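Local coordinates for protein tryptophan--tRNA ligase (Campylobacter jejuni subsp. jejuni, PDB 3TZL) that probably catalyses the attachment of tryptophan to its cognate tRNA at the expense of ATP, working as a homodimeric class I aminoacyl-tRNA synthetase, at residues 227-230 against 231-234; 250-253 against 254-258. One frame throughout, in Å; residues are numbered along the deposited sequence.

Contact 1 (227-230 against 231-234); sequences PKDH and ENCN
D229 opens a tight turn whose other end is N232: this is a type I beta turn with H230 and E231 at its corners, reinforced by an Asx turn. The backbone N of N232 reaches D229 O in a weak hydrogen bond of 3.4 Å, and the N of E231 makes a second weak bond, 3.3 Å, to D229 OD1. An aspartate suits this first position because its short side chain, with CG anti to the backbone N (chi1 178°), can fold back over the turn and offer a carboxylate oxygen to the chain two residues on.

The packed side faces the protein. C233, buried and placed at the N-cap of helix 234-239, sets its CB 3.6 Å from D229 O, while its SG caps a backbone N of that helix. K228 precedes the turn, and its NZ is held by the carbonyl oxygens of A223, L224, D226 and E260.

The outer side is looser and more polar. D229 OD1 lies only 3.0 Å from E231 OE1 with the two carboxylates almost perpendicular; two acidic oxygens this close would probably repel if both were ionised, which may favour protonation of one. N232 ND2 is 3.0 Å from D229 OD2, but the angle is too poor for a hydrogen bond. The H230 ring lies at the boundary between the two sides: F236 meets it edge-to-face within the protein, and E231 CG sits over one face in a CH-pi contact, 4.1 Å from the ring centroid and 23° off the ring normal.

Contact 2 (250-253 against 254-258); sequences ELQI and RYEKG
A chi1 of 178° swings the Q252 side chain away from its own N, and with the chain extended beyond CG it runs alongside E256, whose CG lies beside its own N (chi1 -63°) before the chain extends in the same direction. The two ends thereby meet one helical turn apart. Q252 NE2 donates to E256 OE1 over 3.2 Å, and the bond is nearly straight at 175°. The acceptor lies in the plane of the Q252 amide, yet the donor comes from well above the E256 carboxylate plane. Glutamine and glutamate suit this partly exposed flank: their equal reach spans the i to i+4 step without a second charge.

Beneath them runs the ordinary alpha-helical ladder, for instance Y255 N to L251 O at 2.9 Å and E256 N to Q252 O at 2.9 Å. The buried flank is apolar. L251 and Y255 lie side by side, CD1 of the leucine touching CE2 of the tyrosine at 3.7 Å, while L251 O comes to the ring edge, 3.5 Å from CD2. The leucine methyl thus lies against the tyrosine ring carbons, and both side chains are buried. R254 has its aliphatic part next to E250 O, CG at 3.4 Å, and bends so that its guanidinium forms a salt bridge with E260 and a cation-pi contact with Y268. G258 then ends the helix with a positive phi that glycine accepts easily.

This is the last part of helix 245-257, wedged between two others: L251 and Y255 both pack against F236 of helix 234-239, edge-to-face with the tyrosine ring, and F265 of helix 262-276, stacked on it.

Contact 1, the turn leading into helix 234-239, and contact 2, the closing turns of helix 245-257, lie against each other with centres 10 Å apart. Y255 is the main meeting point: its O probably accepts a hydrogen bond from K228 N at 2.9 Å, and its OH packs on C233 SG at 3.0 Å. The imidazole of H230 packs against the glutamine–glutamate pair of contact 2, its CE1 3.3 Å from E256 OE1 and its NE2 3.3 Å from Q252 NE2. Both contacts lie away from the tryptophan and ADP pockets and are structural packing within a peripheral helical region. Their centres are about 31 and 35 Å from the centre of the chain.

Contact 1 (227-230 against 231-234)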
loop_
_atom_site.group_PDB
_atom_site.type_symbol
_atom_site.label_atom_id
_atom_site.label_comp_id
_atom_site.label_asym_id
_atom_site.label_seq_id
_atom_site.Cartn_x
_atom_site.Cartn_y
_atom_site.Cartn_z
ATOM N N PRO B 227 12.556 49.208 -37.939
ATOM C CA PRO B 227 13.122 47.867 -37.777
ATOM C C PRO B 227 13.092 47.417 -36.325
ATOM O O PRO B 227 13.338 48.218 -35.422
ATOM C CB PRO B 227 14.570 48.049 -38.242
ATOM C CG PRO B 227 14.485 49.128 -39.250
ATOM C CD PRO B 227 13.457 50.084 -38.710
ATOM N N LYS B 228 12.778 46.141 -36.115
ATOM C CA LYS B 228 12.722 45.566 -34.786
ATOM C C LYS B 228 13.946 44.689 -34.542
ATOM O O LYS B 228 14.487 44.077 -35.463
ATOM C CB LYS B 228 11.441 44.744 -34.614
ATOM C CG LYS B 228 10.167 45.453 -35.069
ATOM C CD LYS B 228 9.872 46.681 -34.237
ATOM C CE LYS B 228 8.500 47.255 -34.554
ATOM N NZ LYS B 228 8.421 47.820 -35.928
ATOM N N ASP B 229 14.382 44.636 -33.290
ATOM C CA ASP B 229 15.522 43.820 -32.913
ATOM C C ASP B 229 15.053 42.431 -32.490
ATOM O O ASP B 229 14.527 42.248 -31.387
ATOM C CB ASP B 229 16.297 44.484 -31.777
ATOM C CG ASP B 229 17.463 43.646 -31.307
ATOM O OD1 ASP B 229 18.024 42.902 -32.142
ATOM O OD2 ASP B 229 17.816 43.728 -30.111
ATOM N N HIS B 230 15.253 41.457 -33.374
ATOM C CA HIS B 230 14.769 40.096 -33.161
ATOM C C HIS B 230 15.549 39.352 -32.075
ATOM O O HIS B 230 15.098 38.333 -31.571
ATOM C CB HIS B 230 14.794 39.307 -34.478
ATOM C CG HIS B 230 16.162 39.177 -35.077
ATOM N ND1 HIS B 230 16.737 40.167 -35.845
ATOM C CD2 HIS B 230 17.070 38.175 -35.015
ATOM C CE1 HIS B 230 17.939 39.779 -36.232
ATOM N NE2 HIS B 230 18.165 38.573 -35.742
ATOM N N GLU B 231 16.709 39.878 -31.712
ATOM C CA GLU B 231 17.580 39.238 -30.738
ATOM C C GLU B 231 17.100 39.443 -29.299
ATOM O O GLU B 231 17.413 38.646 -28.416
ATOM C CB GLU B 231 19.011 39.759 -30.909
ATOM C CG GLU B 231 19.631 39.400 -32.260
ATOM C CD GLU B 231 20.612 40.450 -32.771
ATOM O OE1 GLU B 231 20.667 41.556 -32.192
ATOM O OE2 GLU B 231 21.326 40.172 -33.762
ATOM N N ASN B 232 16.332 40.504 -29.066
ATOM C CA ASN B 232 15.816 40.800 -27.725
ATOM C C ASN B 232 14.304 40.626 -27.589
ATOM O O ASN B 232 13.740 40.827 -26.507
ATOM C CB ASN B 232 16.197 42.218 -27.294
ATOM C CG ASN B 232 17.678 42.368 -27.033
ATOM O OD1 ASN B 232 18.366 41.396 -26.717
ATOM N ND2 ASN B 232 18.181 43.593 -27.160
ATOM N N CYS B 233 13.653 40.255 -28.686
ATOM C CA CYS B 233 12.200 40.190 -28.721
ATOM C C CYS B 233 11.689 38.827 -28.262
ATOM O O CYS B 233 12.103 37.789 -28.776
ATOM C CB CYS B 233 11.696 40.513 -30.126
ATOM S SG CYS B 233 9.904 40.525 -30.310
ATOM N N ASN B 234 10.784 38.842 -27.290
ATOM C CA ASN B 234 10.202 37.617 -26.777
ATOM C C ASN B 234 9.197 37.008 -27.737
ATOM O O ASN B 234 8.961 35.801 -27.709
ATOM C CB ASN B 234 9.563 37.852 -25.408
ATOM C CG ASN B 234 10.577 38.267 -24.364
ATOM O OD1 ASN B 234 11.714 37.790 -24.365
ATOM N ND2 ASN B 234 10.183 39.177 -23.484
#

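Contact 2 (250-253 against 254-258)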
loop_
_atom_site.group_PDB
_atom_site.type_symbol
_atom_site.label_atom_id
_atom_site.label_comp_id
_atom_site.label_asym_id
_atom_site.label_seq_id
_atom_site.Cartn_x
_atom_site.Cartn_y
_atom_site.Cartn_z
ATOM N N GLU B 250 12.810 34.011 -42.635
ATOM C CA GLU B 250 11.785 34.851 -43.249
ATOM C C GLU B 250 11.159 35.815 -42.235
ATOM O O GLU B 250 10.865 36.962 -42.570
ATOM C CB GLU B 250 10.719 34.006 -43.950
ATOM C CG GLU B 250 11.208 33.354 -45.233
ATOM C CD GLU B 250 10.163 32.464 -45.886
ATOM O OE1 GLU B 250 9.116 32.205 -45.250
ATOM O OE2 GLU B 250 10.399 32.022 -47.034
ATOM N N LEU B 251 10.963 35.359 -40.999
ATOM C CA LEU B 251 10.492 36.259 -39.939
ATOM C C LEU B 251 11.535 37.331 -39.617
ATOM O O LEU B 251 11.219 38.513 -39.487
ATOM C CB LEU B 251 10.135 35.486 -38.668
ATOM C CG LEU B 251 9.649 36.285 -37.449
ATOM C CD1 LEU B 251 8.440 37.121 -37.811
ATOM C CD2 LEU B 251 9.267 35.350 -36.329
ATOM N N GLN B 252 12.784 36.908 -39.485
ATOM C CA GLN B 252 13.868 37.832 -39.179
ATOM C C GLN B 252 14.006 38.921 -40.235
ATOM O O GLN B 252 14.355 40.062 -39.921
ATOM C CB GLN B 252 15.168 37.054 -39.039
ATOM C CG GLN B 252 16.394 37.895 -38.773
ATOM C CD GLN B 252 17.637 37.031 -38.669
ATOM O OE1 GLN B 252 17.544 35.807 -38.460
ATOM N NE2 GLN B 252 18.807 37.651 -38.818
ATOM N N ILE B 253 13.719 38.567 -41.483
ATOM C CA ILE B 253 13.779 39.534 -42.570
ATOM C C ILE B 253 12.682 40.558 -42.337
ATOM O O ILE B 253 12.883 41.758 -42.554
ATOM C CB ILE B 253 13.588 38.852 -43.940
ATOM C CG1 ILE B 253 14.866 38.118 -44.357
ATOM C CG2 ILE B 253 13.191 39.854 -45.008
ATOM C CD1 ILE B 253 14.641 37.065 -45.434
ATOM N N ARG B 254 11.526 40.077 -41.875
ATOM C CA ARG B 254 10.387 40.947 -41.597
ATOM C C ARG B 254 10.701 41.916 -40.458
ATOM O O ARG B 254 10.324 43.089 -40.518
ATOM C CB ARG B 254 9.129 40.116 -41.312
ATOM C CG ARG B 254 8.546 39.471 -42.565
ATOM C CD ARG B 254 7.539 38.383 -42.227
ATOM N NE ARG B 254 6.341 38.911 -41.585
ATOM C CZ ARG B 254 5.374 38.150 -41.082
ATOM N NH1 ARG B 254 5.459 36.824 -41.150
ATOM N NH2 ARG B 254 4.318 38.715 -40.509
ATOM N N TYR B 255 11.409 41.419 -39.444
ATOM C CA TYR B 255 11.904 42.249 -38.341
ATOM C C TYR B 255 12.878 43.328 -38.804
ATOM O O TYR B 255 12.668 44.513 -38.543
ATOM C CB TYR B 255 12.573 41.383 -37.269
ATOM C CG TYR B 255 11.642 40.892 -36.170
ATOM C CD1 TYR B 255 11.848 41.271 -34.849
ATOM C CD2 TYR B 255 10.564 40.050 -36.450
ATOM C CE1 TYR B 255 11.024 40.835 -33.836
ATOM C CE2 TYR B 255 9.717 39.596 -35.429
ATOM C CZ TYR B 255 9.959 40.001 -34.121
ATOM O OH TYR B 255 9.158 39.580 -33.081
ATOM N N GLU B 256 13.937 42.920 -39.497
ATOM C CA GLU B 256 14.959 43.858 -39.964
ATOM C C GLU B 256 14.439 44.852 -41.008
ATOM O O GLU B 256 14.943 45.971 -41.115
ATOM C CB GLU B 256 16.184 43.102 -40.500
ATOM C CG GLU B 256 16.893 42.258 -39.439
ATOM C CD GLU B 256 18.071 41.474 -39.991
ATOM O OE1 GLU B 256 18.785 40.831 -39.191
ATOM O OE2 GLU B 256 18.279 41.501 -41.220
ATOM N N LYS B 257 13.432 44.449 -41.776
ATOM C CA LYS B 257 12.887 45.322 -42.810
ATOM C C LYS B 257 12.129 46.517 -42.224
ATOM O O LYS B 257 12.155 47.610 -42.785
ATOM C CB LYS B 257 11.965 44.530 -43.739
ATOM C CG LYS B 257 11.401 45.343 -44.888
ATOM C CD LYS B 257 10.355 44.558 -45.657
ATOM C CE LYS B 257 9.781 45.383 -46.803
ATOM N NZ LYS B 257 8.744 44.629 -47.573
ATOM N N GLY B 258 11.454 46.308 -41.096
ATOM C CA GLY B 258 10.569 47.319 -40.550
ATOM C C GLY B 258 9.271 47.333 -41.338
ATOM O O GLY B 258 9.076 46.507 -42.223
#